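Local coordinates for protein AHL synthase (Burkholderia glumae, PDB 3P2H) that probably makes N-acyl-homoserine lactone quorum-sensing signals from fatty acyl groups carried on acyl carrier protein and S-adenosyl-L-methionine, releasing methylthioadenosine, at residues Ala136-Gly141 with Trp176-Ala181; Met123-Val128 with Leu187-Ala192; Glu43-Asp48 with Cys67-Pro72. The protein carries 3 engineered substitutions. All blocks are in the same frame, centred on the assembly; numbering follows the deposited sequence.

Overall arrangement
Contacts 1 and 3 reach the same mixed sheet from different strands, whereas contact 2 lies on helix 120-133, which packs against that sheet. Contact 2 is buried and carried by aliphatic side chains; contact 3, also buried, turns on charge, with one arginine holding two aspartates beside the bound methylthioadenosine. Contact 1 is partly buried and mixed: backbone bonds between strands, an aliphatic face beside the inhibitor's octanoyl tail, and a face with tryptophan, glutamine and aspartate. The three also touch one another. Ile177 and Leu139 of contact 1 meet Leu124 and Val128 of contact 2, Leu139 meets Leu70 of contact 3, and Met123 CE packs on the backbone N of Cys67.

Contact 1 of 3, residues Ala136-Gly141 with Trp176-Ala181; sequences ARQLIG and WIDIDA. With NOO (N-(3-oxocyclohex-1-en-1-yl)octanamide), chain C.
Leu139 and Ile177 face each other as an antiparallel hydrogen-bonded pair, their CB atoms 4.1 Å apart. On the same side, Ile179 sends CD1 back to the CB of Ala136 and the CG of Leu139. This aliphatic face packs on helix 120-133 through Val128, Ala131 and Leu124, and C15, the tail end of the inhibitor N-(3-oxocyclohex-1-en-1-yl)octanamide, lies 3.9 Å from Ile177 CG1. Leu139 and Ile177 exchange two backbone bonds, N to O each way, and Ile179 N adds a third to Arg137 O. Strands 138-144 and 170-178 thus run antiparallel in the mixed sheet of the autoinducer synthase fold, related to the acetyltransferases; Leu139, Ile140, Gly141 and Ile177 belong to the pocket that holds the inhibitor. On the other face the Trp176 ring is sandwiched. Ile140 CD1 makes a CH-pi contact 3.7 Å from the centroid of the six-membered ring, almost on its normal, while the Gln138 amide lies over the opposite side, its plane only 6° from that of the indole. With chi2 at 177° CD continues the Gln138 chain straight out from CG, and the amide NE2 donates to Asp178 OD1 at 2.8 Å, although the placing of that oxygen is less certain.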
loop_
_atom_site.group_PDB
_atom_site.type_symbol
_atom_site.label_atom_id
_atom_site.label_comp_id
_atom_site.label_asym_id
_atom_site.label_seq_id
_atom_site.Cartn_x
_atom_site.Cartn_y
_atom_site.Cartn_z
ATOM N N ALA A 136 2.295 -12.052 8.061
ATOM C CA ALA A 136 1.426 -10.986 8.540
ATOM C C ALA A 136 -0.003 -11.472 8.767
ATOM O O ALA A 136 -0.534 -12.267 7.984
ATOM C CB ALA A 136 1.421 -9.829 7.553
ATOM N N ARG A 137 -0.617 -10.991 9.845
ATOM C CA ARG A 137 -1.994 -11.341 10.174
ATOM C C ARG A 137 -2.877 -10.104 10.011
ATOM O O ARG A 137 -4.105 -10.193 10.015
ATOM C CB ARG A 137 -2.071 -11.885 11.600
ATOM C CG ARG A 137 -1.384 -13.238 11.729
ATOM C CD ARG A 137 -1.264 -13.716 13.165
ATOM N NE ARG A 137 -0.695 -15.065 13.207
ATOM C CZ ARG A 137 -0.530 -15.777 14.319
ATOM N NH1 ARG A 137 -0.883 -15.273 15.493
ATOM N NH2 ARG A 137 -0.035 -17.006 14.252
ATOM N N GLN A 138 -2.231 -8.951 9.857
ATOM C CA GLN A 138 -2.925 -7.682 9.663
ATOM C C GLN A 138 -2.073 -6.698 8.873
ATOM O O GLN A 138 -0.840 -6.776 8.872
ATOM C CB GLN A 138 -3.252 -7.017 10.999
ATOM C CG GLN A 138 -4.321 -7.671 11.838
ATOM C CD GLN A 138 -4.478 -6.958 13.165
ATOM O OE1 GLN A 138 -3.548 -6.910 13.962
ATOM N NE2 GLN A 138 -5.648 -6.387 13.399
ATOM N N LEU A 139 -2.753 -5.779 8.195
ATOM C CA LEU A 139 -2.098 -4.716 7.457
ATOM C C LEU A 139 -2.593 -3.434 8.118
ATOM O O LEU A 139 -3.721 -3.380 8.620
ATOM C CB LEU A 139 -2.512 -4.705 5.987
ATOM C CG LEU A 139 -2.099 -5.870 5.095
ATOM C CD1 LEU A 139 -2.602 -5.601 3.694
ATOM C CD2 LEU A 139 -0.593 -6.033 5.100
ATOM N N ILE A 140 -1.744 -2.414 8.132
ATOM C CA ILE A 140 -2.108 -1.130 8.706
ATOM C C ILE A 140 -1.546 -0.036 7.811
ATOM O O ILE A 140 -0.538 -0.236 7.140
ATOM C CB ILE A 140 -1.564 -0.981 10.148
ATOM C CG1 ILE A 140 -2.186 0.255 10.809
ATOM C CG2 ILE A 140 -0.044 -0.882 10.135
ATOM C CD1 ILE A 140 -1.899 0.375 12.286
ATOM N N GLY A 141 -2.209 1.115 7.778
ATOM C CA GLY A 141 -1.724 2.196 6.943
ATOM C C GLY A 141 -2.702 3.343 6.790
ATOM O O GLY A 141 -3.910 3.182 6.973
ATOM N N TRP A 176 -6.943 -0.486 9.415
ATOM C CA TRP A 176 -6.512 -1.860 9.626
ATOM C C TRP A 176 -7.212 -2.722 8.580
ATOM O O TRP A 176 -8.313 -2.397 8.134
ATOM C CB TRP A 176 -6.986 -2.417 10.976
ATOM C CG TRP A 176 -6.344 -1.929 12.230
ATOM C CD1 TRP A 176 -6.909 -1.125 13.176
ATOM C CD2 TRP A 176 -5.062 -2.313 12.745
ATOM N NE1 TRP A 176 -6.066 -0.990 14.252
ATOM C CE2 TRP A 176 -4.923 -1.707 14.013
ATOM C CE3 TRP A 176 -4.019 -3.113 12.258
ATOM C CZ2 TRP A 176 -3.779 -1.875 14.805
ATOM C CZ3 TRP A 176 -2.880 -3.283 13.048
ATOM C CH2 TRP A 176 -2.774 -2.664 14.307
ATOM N N ILE A 177 -6.570 -3.816 8.198
ATOM C CA ILE A 177 -7.166 -4.796 7.300
ATOM C C ILE A 177 -6.776 -6.128 7.937
ATOM O O ILE A 177 -5.591 -6.474 7.972
ATOM C CB ILE A 177 -6.604 -4.758 5.863
ATOM C CG1 ILE A 177 -7.168 -3.564 5.094
ATOM C CG2 ILE A 177 -6.987 -6.035 5.131
ATOM C CD1 ILE A 177 -6.729 -3.523 3.633
ATOM N N ASP A 178 -7.755 -6.852 8.475
ATOM C CA ASP A 178 -7.476 -8.141 9.100
ATOM C C ASP A 178 -7.349 -9.213 8.035
ATOM O O ASP A 178 -8.249 -9.386 7.218
ATOM C CB ASP A 178 -8.594 -8.556 10.067
ATOM C CG ASP A 178 -8.587 -7.758 11.354
ATOM O OD1 ASP A 178 -7.639 -6.980 11.577
ATOM O OD2 ASP A 178 -9.536 -7.921 12.152
ATOM N N ILE A 179 -6.231 -9.927 8.039
ATOM C CA ILE A 179 -6.043 -10.998 7.073
ATOM C C ILE A 179 -6.726 -12.235 7.657
ATOM O O ILE A 179 -6.078 -13.170 8.123
ATOM C CB ILE A 179 -4.541 -11.268 6.816
ATOM C CG1 ILE A 179 -3.878 -9.992 6.287
ATOM C CG2 ILE A 179 -4.382 -12.399 5.797
ATOM C CD1 ILE A 179 -2.367 -10.096 6.065
ATOM N N ASP A 180 -8.055 -12.212 7.646
ATOM C CA ASP A 180 -8.844 -13.309 8.175
ATOM C C ASP A 180 -9.641 -13.983 7.058
ATOM O O ASP A 180 -9.487 -13.646 5.881
ATOM C CB ASP A 180 -9.792 -12.796 9.271
ATOM C CG ASP A 180 -10.697 -11.668 8.793
ATOM O OD1 ASP A 180 -10.807 -11.447 7.566
ATOM O OD2 ASP A 180 -11.314 -11.007 9.654
ATOM N N ALA A 181 -10.500 -14.927 7.432
ATOM C CA ALA A 181 -11.305 -15.655 6.456
ATOM C C ALA A 181 -12.082 -14.724 5.523
ATOM O O ALA A 181 -12.128 -14.945 4.316
ATOM C CB ALA A 181 -12.266 -16.605 7.176
HETATM C C1 NOO C . -5.730 6.749 -3.605
HETATM O O1 NOO C . -6.937 6.948 -3.700
HETATM C C2 NOO C . -5.111 6.054 -2.399
HETATM C C3 NOO C . -3.812 6.341 -1.958
HETATM C C4 NOO C . -2.935 7.230 -2.864
HETATM C C5 NOO C . -3.257 7.122 -4.408
HETATM C C6 NOO C . -4.777 7.249 -4.735
HETATM N N7 NOO C . -3.222 5.878 -0.706
HETATM C C8 NOO C . -1.967 5.330 -0.330
HETATM O O8 NOO C . -0.880 5.831 -0.597
HETATM C C9 NOO C . -1.919 4.015 0.479
HETATM C C10 NOO C . -3.211 3.450 1.126
HETATM C C11 NOO C . -2.842 2.630 2.393
HETATM C C12 NOO C . -3.703 1.365 2.553
HETATM C C13 NOO C . -3.393 0.647 3.884
HETATM C C14 NOO C . -4.636 -0.070 4.445
HETATM C C15 NOO C . -4.281 -0.971 5.632
#

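Contact 2 of 3, residues Met123-Val128 with Leu187-Ala192; sequences MLAAAV and LDLDPA
Val128 and Leu187 cross at about a right angle, and Val128 CG2 meets Leu187 CD1 at 3.5 Å. Leu187 points toward helix 120-133 with CG anti to its own carbonyl carbon (chi1 -61°), and its two methyls then part. CD1 goes to Val128, whereas CD2 comes alongside the backbone of Ala125, 4.0 Å from its N, and reaches Leu124 CD2 at 4.2 Å. Ala125 CB lies against the base of the same side chain, 4.0 Å from Leu187 CB. Leu189 approaches Val128 obliquely: its CD1 lies 3.8 Å from Val128 CG1 and 3.6 Å from Ala125 O, with CD2 nearer the Ala125 methyl. Of the two valine methyls, CG2 is the one nearest Leu187 and CG1 the one nearest Leu189, and the side chain is thus set between the two leucines. Beyond the two segments, Val156 and Ile154 also touch Leu187, while Ile179 packs on Val128. Asp188, with positive phi (62°) and two bonds back into the last turn, forms the Schellman motif that follows helix 181-186; the leucines on either side of it in sequence join the C-terminal tail to helix 120-133.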
loop_
_atom_site.group_PDB
_atom_site.type_symbol
_atom_site.label_atom_id
_atom_site.label_comp_id
_atom_site.label_asym_id
_atom_site.label_seq_id
_atom_site.Cartn_x
_atom_site.Cartn_y
_atom_site.Cartn_z
ATOM N N MET A 123 -4.884 -5.423 -7.016
ATOM C CA MET A 123 -3.721 -4.838 -6.361
ATOM C C MET A 123 -3.728 -5.206 -4.879
ATOM O O MET A 123 -2.704 -5.575 -4.314
ATOM C CB MET A 123 -3.724 -3.315 -6.524
ATOM C CG MET A 123 -3.304 -2.826 -7.903
ATOM S SD MET A 123 -1.636 -3.366 -8.373
ATOM C CE MET A 123 -0.691 -2.788 -6.971
ATOM N N LEU A 124 -4.894 -5.109 -4.253
ATOM C CA LEU A 124 -5.017 -5.438 -2.842
ATOM C C LEU A 124 -4.772 -6.927 -2.612
ATOM O O LEU A 124 -4.069 -7.311 -1.673
ATOM C CB LEU A 124 -6.408 -5.059 -2.331
ATOM C CG LEU A 124 -6.642 -5.170 -0.820
ATOM C CD1 LEU A 124 -5.594 -4.359 -0.061
ATOM C CD2 LEU A 124 -8.042 -4.665 -0.495
ATOM N N ALA A 125 -5.349 -7.762 -3.471
ATOM C CA ALA A 125 -5.188 -9.209 -3.344
ATOM C C ALA A 125 -3.720 -9.615 -3.343
ATOM O O ALA A 125 -3.296 -10.441 -2.536
ATOM C CB ALA A 125 -5.919 -9.916 -4.472
ATOM N N ALA A 126 -2.947 -9.029 -4.253
ATOM C CA ALA A 126 -1.520 -9.332 -4.360
ATOM C C ALA A 126 -0.798 -8.931 -3.080
ATOM O O ALA A 126 -0.007 -9.697 -2.537
ATOM C CB ALA A 126 -0.916 -8.595 -5.556
ATOM N N ALA A 127 -1.074 -7.722 -2.603
ATOM C CA ALA A 127 -0.455 -7.224 -1.381
ATOM C C ALA A 127 -0.777 -8.138 -0.202
ATOM O O ALA A 127 0.120 -8.584 0.514
ATOM C CB ALA A 127 -0.944 -5.809 -1.093
ATOM N N VAL A 128 -2.060 -8.416 -0.000
ATOM C CA VAL A 128 -2.471 -9.280 1.102
ATOM C C VAL A 128 -1.792 -10.645 1.037
ATOM O O VAL A 128 -1.206 -11.101 2.015
ATOM C CB VAL A 128 -4.004 -9.474 1.110
ATOM C CG1 VAL A 128 -4.398 -10.550 2.125
ATOM C CG2 VAL A 128 -4.683 -8.146 1.457
ATOM N N LEU A 187 -11.006 -11.610 -1.470
ATOM C CA LEU A 187 -9.940 -11.407 -2.445
ATOM C C LEU A 187 -9.627 -12.657 -3.265
ATOM O O LEU A 187 -8.704 -12.649 -4.072
ATOM C CB LEU A 187 -8.669 -10.932 -1.731
ATOM C CG LEU A 187 -8.817 -9.606 -0.977
ATOM C CD1 LEU A 187 -7.601 -9.351 -0.101
ATOM C CD2 LEU A 187 -9.018 -8.485 -1.978
ATOM N N ASP A 188 -10.394 -13.724 -3.048
ATOM C CA ASP A 188 -10.199 -14.980 -3.768
ATOM C C ASP A 188 -8.837 -15.603 -3.515
ATOM O O ASP A 188 -8.219 -16.161 -4.420
ATOM C CB ASP A 188 -10.388 -14.762 -5.270
ATOM C CG ASP A 188 -11.845 -14.703 -5.661
ATOM O OD1 ASP A 188 -12.152 -14.211 -6.765
ATOM O OD2 ASP A 188 -12.687 -15.160 -4.858
ATOM N N LEU A 189 -8.375 -15.512 -2.277
ATOM C CA LEU A 189 -7.087 -16.070 -1.903
ATOM C C LEU A 189 -7.247 -17.380 -1.133
ATOM O O LEU A 189 -8.324 -17.690 -0.611
ATOM C CB LEU A 189 -6.315 -15.062 -1.056
ATOM C CG LEU A 189 -6.083 -13.709 -1.734
ATOM C CD1 LEU A 189 -5.461 -12.735 -0.743
ATOM C CD2 LEU A 189 -5.200 -13.897 -2.957
ATOM N N ASP A 190 -6.164 -18.144 -1.078
ATOM C CA ASP A 190 -6.145 -19.416 -0.379
ATOM C C ASP A 190 -6.568 -19.247 1.077
ATOM O O ASP A 190 -5.895 -18.565 1.853
ATOM C CB ASP A 190 -4.737 -20.003 -0.457
ATOM C CG ASP A 190 -4.611 -21.305 0.285
ATOM O OD1 ASP A 190 -5.642 -21.990 0.455
ATOM O OD2 ASP A 190 -3.476 -21.647 0.681
ATOM N N PRO A 191 -7.691 -19.872 1.474
ATOM C CA PRO A 191 -8.151 -19.747 2.859
ATOM C C PRO A 191 -7.122 -20.219 3.881
ATOM O O PRO A 191 -7.090 -19.734 5.012
ATOM C CB PRO A 191 -9.437 -20.574 2.875
ATOM C CG PRO A 191 -9.207 -21.586 1.812
ATOM C CD PRO A 191 -8.568 -20.778 0.712
ATOM N N ALA A 192 -6.277 -21.158 3.475
ATOM C CA ALA A 192 -5.240 -21.689 4.353
ATOM C C ALA A 192 -4.279 -20.589 4.794
ATOM O O ALA A 192 -3.596 -20.718 5.807
ATOM C CB ALA A 192 -4.474 -22.797 3.641
#

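Contact 3 of 3, residues Glu43-Asp48 with Cys67-Pro72; sequences ERDQYD and CARLLP. With MTA (5'-deoxy-5'-methylthioadenosine), chain B.
Arg69 meets Asp45 tip to tip, NH1 on OD1 at 2.7 Å and NH2 on OD2 at 3.0 Å, with the carboxylate and guanidinium 27° from coplanar. The NH2 bond uses the syn lone pair of OD2. NH1 also reaches Asp48 OD1 at 3.1 Å, from above that carboxylate's plane, so a single nitrogen serves two aspartates. Tyr47 CB lies over one face of the guanidinium, toward the rim, 3.6 Å from CZ, and Leu71 CD1 packs against the same CB. Asp45 OD1 is further gripped by Tyr47 N, from the opposite face of its plane to Arg69, an Asx turn within the type I turn Asp45-Asp48. Against this close network, Gln46 is exposed, its CB directed away from the strand; the chain bends at chi2 (-96°), which turns CD aside, and OE1 accepts from N6 of methylthioadenosine at 3.0 Å. The same N6 donates to Asp45 OD2 at 2.8 Å, so the arginine-held carboxylate also recognises the adenine. Arg102 salt-bridges Asp45, Arg23 does so to Asp48, which also bonds Tyr54, and Ser101 receives Arg69 NE, so the loop is tied both to helix 13-30 and to the sheet strands 53-58 and 97-105.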
loop_
_atom_site.group_PDB
_atom_site.type_symbol
_atom_site.label_atom_id
_atom_site.label_comp_id
_atom_site.label_asym_id
_atom_site.label_seq_id
_atom_site.Cartn_x
_atom_site.Cartn_y
_atom_site.Cartn_z
ATOM N N GLU A 43 9.466 9.689 -7.561
ATOM C CA GLU A 43 8.850 9.949 -6.269
ATOM C C GLU A 43 9.270 8.819 -5.342
ATOM O O GLU A 43 8.857 7.681 -5.527
ATOM C CB GLU A 43 7.320 9.988 -6.386
ATOM C CG GLU A 43 6.585 10.338 -5.089
ATOM C CD GLU A 43 6.624 9.223 -4.043
ATOM O OE1 GLU A 43 5.957 8.187 -4.237
ATOM O OE2 GLU A 43 7.327 9.382 -3.023
ATOM N N ARG A 44 10.122 9.132 -4.372
ATOM C CA ARG A 44 10.567 8.140 -3.398
ATOM C C ARG A 44 10.915 8.837 -2.088
ATOM O O ARG A 44 11.249 10.023 -2.080
ATOM C CB ARG A 44 11.783 7.362 -3.914
ATOM C CG ARG A 44 13.112 8.091 -3.821
ATOM C CD ARG A 44 14.276 7.115 -3.994
ATOM N NE ARG A 44 14.203 6.408 -5.269
ATOM C CZ ARG A 44 15.164 5.627 -5.760
ATOM N NH1 ARG A 44 16.292 5.438 -5.081
ATOM N NH2 ARG A 44 14.999 5.037 -6.942
ATOM N N ASP A 45 10.809 8.106 -0.983
ATOM C CA ASP A 45 11.129 8.654 0.332
ATOM C C ASP A 45 12.070 7.721 1.100
ATOM O O ASP A 45 12.636 6.793 0.527
ATOM C CB ASP A 45 9.850 8.893 1.147
ATOM C CG ASP A 45 9.057 7.622 1.384
ATOM O OD1 ASP A 45 9.624 6.522 1.242
ATOM O OD2 ASP A 45 7.864 7.731 1.735
ATOM N N GLN A 46 12.225 7.966 2.398
ATOM C CA GLN A 46 13.116 7.159 3.228
ATOM C C GLN A 46 12.634 5.729 3.450
ATOM O O GLN A 46 13.376 4.896 3.974
ATOM C CB GLN A 46 13.324 7.820 4.593
ATOM C CG GLN A 46 12.094 7.805 5.499
ATOM C CD GLN A 46 11.287 9.084 5.415
ATOM O OE1 GLN A 46 10.880 9.501 4.336
ATOM N NE2 GLN A 46 11.048 9.716 6.566
ATOM N N TYR A 47 11.400 5.439 3.054
ATOM C CA TYR A 47 10.854 4.101 3.241
ATOM C C TYR A 47 11.063 3.171 2.051
ATOM O O TYR A 47 10.641 2.016 2.072
ATOM C CB TYR A 47 9.383 4.212 3.618
ATOM C CG TYR A 47 9.236 5.008 4.888
ATOM C CD1 TYR A 47 9.704 4.500 6.096
ATOM C CD2 TYR A 47 8.744 6.308 4.867
ATOM C CE1 TYR A 47 9.698 5.272 7.253
ATOM C CE2 TYR A 47 8.734 7.089 6.014
ATOM C CZ TYR A 47 9.219 6.565 7.204
ATOM O OH TYR A 47 9.277 7.345 8.332
ATOM N N ASP A 48 11.728 3.683 1.020
ATOM C CA ASP A 48 12.035 2.884 -0.157
ATOM C C ASP A 48 13.455 2.370 0.068
ATOM O O ASP A 48 14.424 3.077 -0.183
ATOM C CB ASP A 48 11.947 3.749 -1.412
ATOM C CG ASP A 48 10.522 4.144 -1.734
ATOM O OD1 ASP A 48 9.694 3.233 -1.920
ATOM O OD2 ASP A 48 10.229 5.355 -1.792
ATOM N N CYS A 67 0.257 0.340 -8.086
ATOM C CA CYS A 67 1.409 0.091 -7.231
ATOM C C CYS A 67 1.027 -0.022 -5.763
ATOM O O CYS A 67 -0.069 0.369 -5.358
ATOM C CB CYS A 67 2.460 1.196 -7.395
ATOM S SG CYS A 67 1.991 2.845 -6.788
ATOM N N ALA A 68 1.943 -0.569 -4.977
ATOM C CA ALA A 68 1.746 -0.718 -3.546
ATOM C C ALA A 68 3.100 -0.968 -2.904
ATOM O O ALA A 68 4.008 -1.514 -3.531
ATOM C CB ALA A 68 0.801 -1.870 -3.250
ATOM N N ARG A 69 3.227 -0.544 -1.656
ATOM C CA ARG A 69 4.463 -0.707 -0.910
ATOM C C ARG A 69 4.145 -1.441 0.383
ATOM O O ARG A 69 3.179 -1.107 1.063
ATOM C CB ARG A 69 5.065 0.671 -0.603
ATOM C CG ARG A 69 6.354 0.623 0.181
ATOM C CD ARG A 69 7.104 1.942 0.102
ATOM N NE ARG A 69 6.502 2.993 0.917
ATOM C CZ ARG A 69 6.980 4.228 1.000
ATOM N NH1 ARG A 69 8.060 4.564 0.310
ATOM N NH2 ARG A 69 6.400 5.117 1.792
ATOM N N LEU A 70 4.951 -2.448 0.703
ATOM C CA LEU A 70 4.761 -3.228 1.923
ATOM C C LEU A 70 6.011 -3.163 2.792
ATOM O O LEU A 70 7.125 -3.369 2.309
ATOM C CB LEU A 70 4.444 -4.688 1.580
ATOM C CG LEU A 70 3.043 -4.944 1.010
ATOM C CD1 LEU A 70 2.935 -6.371 0.511
ATOM C CD2 LEU A 70 2.012 -4.680 2.086
ATOM N N LEU A 71 5.815 -2.867 4.073
ATOM C CA LEU A 71 6.914 -2.775 5.030
ATOM C C LEU A 71 6.551 -3.481 6.323
ATOM O O LEU A 71 5.411 -3.425 6.762
ATOM C CB LEU A 71 7.222 -1.311 5.355
ATOM C CG LEU A 71 7.794 -0.403 4.267
ATOM C CD1 LEU A 71 7.753 1.042 4.755
ATOM C CD2 LEU A 71 9.219 -0.836 3.930
ATOM N N PRO A 72 7.521 -4.162 6.951
ATOM C CA PRO A 72 7.233 -4.852 8.209
ATOM C C PRO A 72 7.230 -3.794 9.310
ATOM O O PRO A 72 8.034 -2.862 9.272
ATOM C CB PRO A 72 8.404 -5.823 8.340
ATOM C CG PRO A 72 9.537 -5.044 7.753
ATOM C CD PRO A 72 8.909 -4.407 6.517
HETATM C CS MTA B . -0.279 9.313 3.186
HETATM S "S5'" MTA B . -1.296 10.771 3.562
HETATM C "C5'" MTA B . -0.687 11.951 2.320
HETATM C "C4'" MTA B . 0.366 12.903 2.892
HETATM O "O4'" MTA B . 1.500 12.100 3.324
HETATM C "C2'" MTA B . 2.336 13.448 1.605
HETATM O "O2'" MTA B . 3.194 14.496 1.145
HETATM C "C3'" MTA B . 0.831 13.855 1.781
HETATM O "O3'" MTA B . 0.754 15.204 2.257
HETATM C "C1'" MTA B . 2.683 12.874 2.991
HETATM N N9 MTA B . 3.844 11.960 2.951
HETATM C C8 MTA B . 3.965 10.796 2.230
HETATM N N7 MTA B . 5.120 10.240 2.430
HETATM C C5 MTA B . 5.829 11.006 3.299
HETATM C C6 MTA B . 7.132 10.926 3.895
HETATM N N6 MTA B . 7.967 9.865 3.596
HETATM N N1 MTA B . 7.530 11.915 4.761
HETATM C C2 MTA B . 6.723 12.973 5.071
HETATM N N3 MTA B . 5.481 13.059 4.509
HETATM C C4 MTA B . 5.005 12.131 3.645
#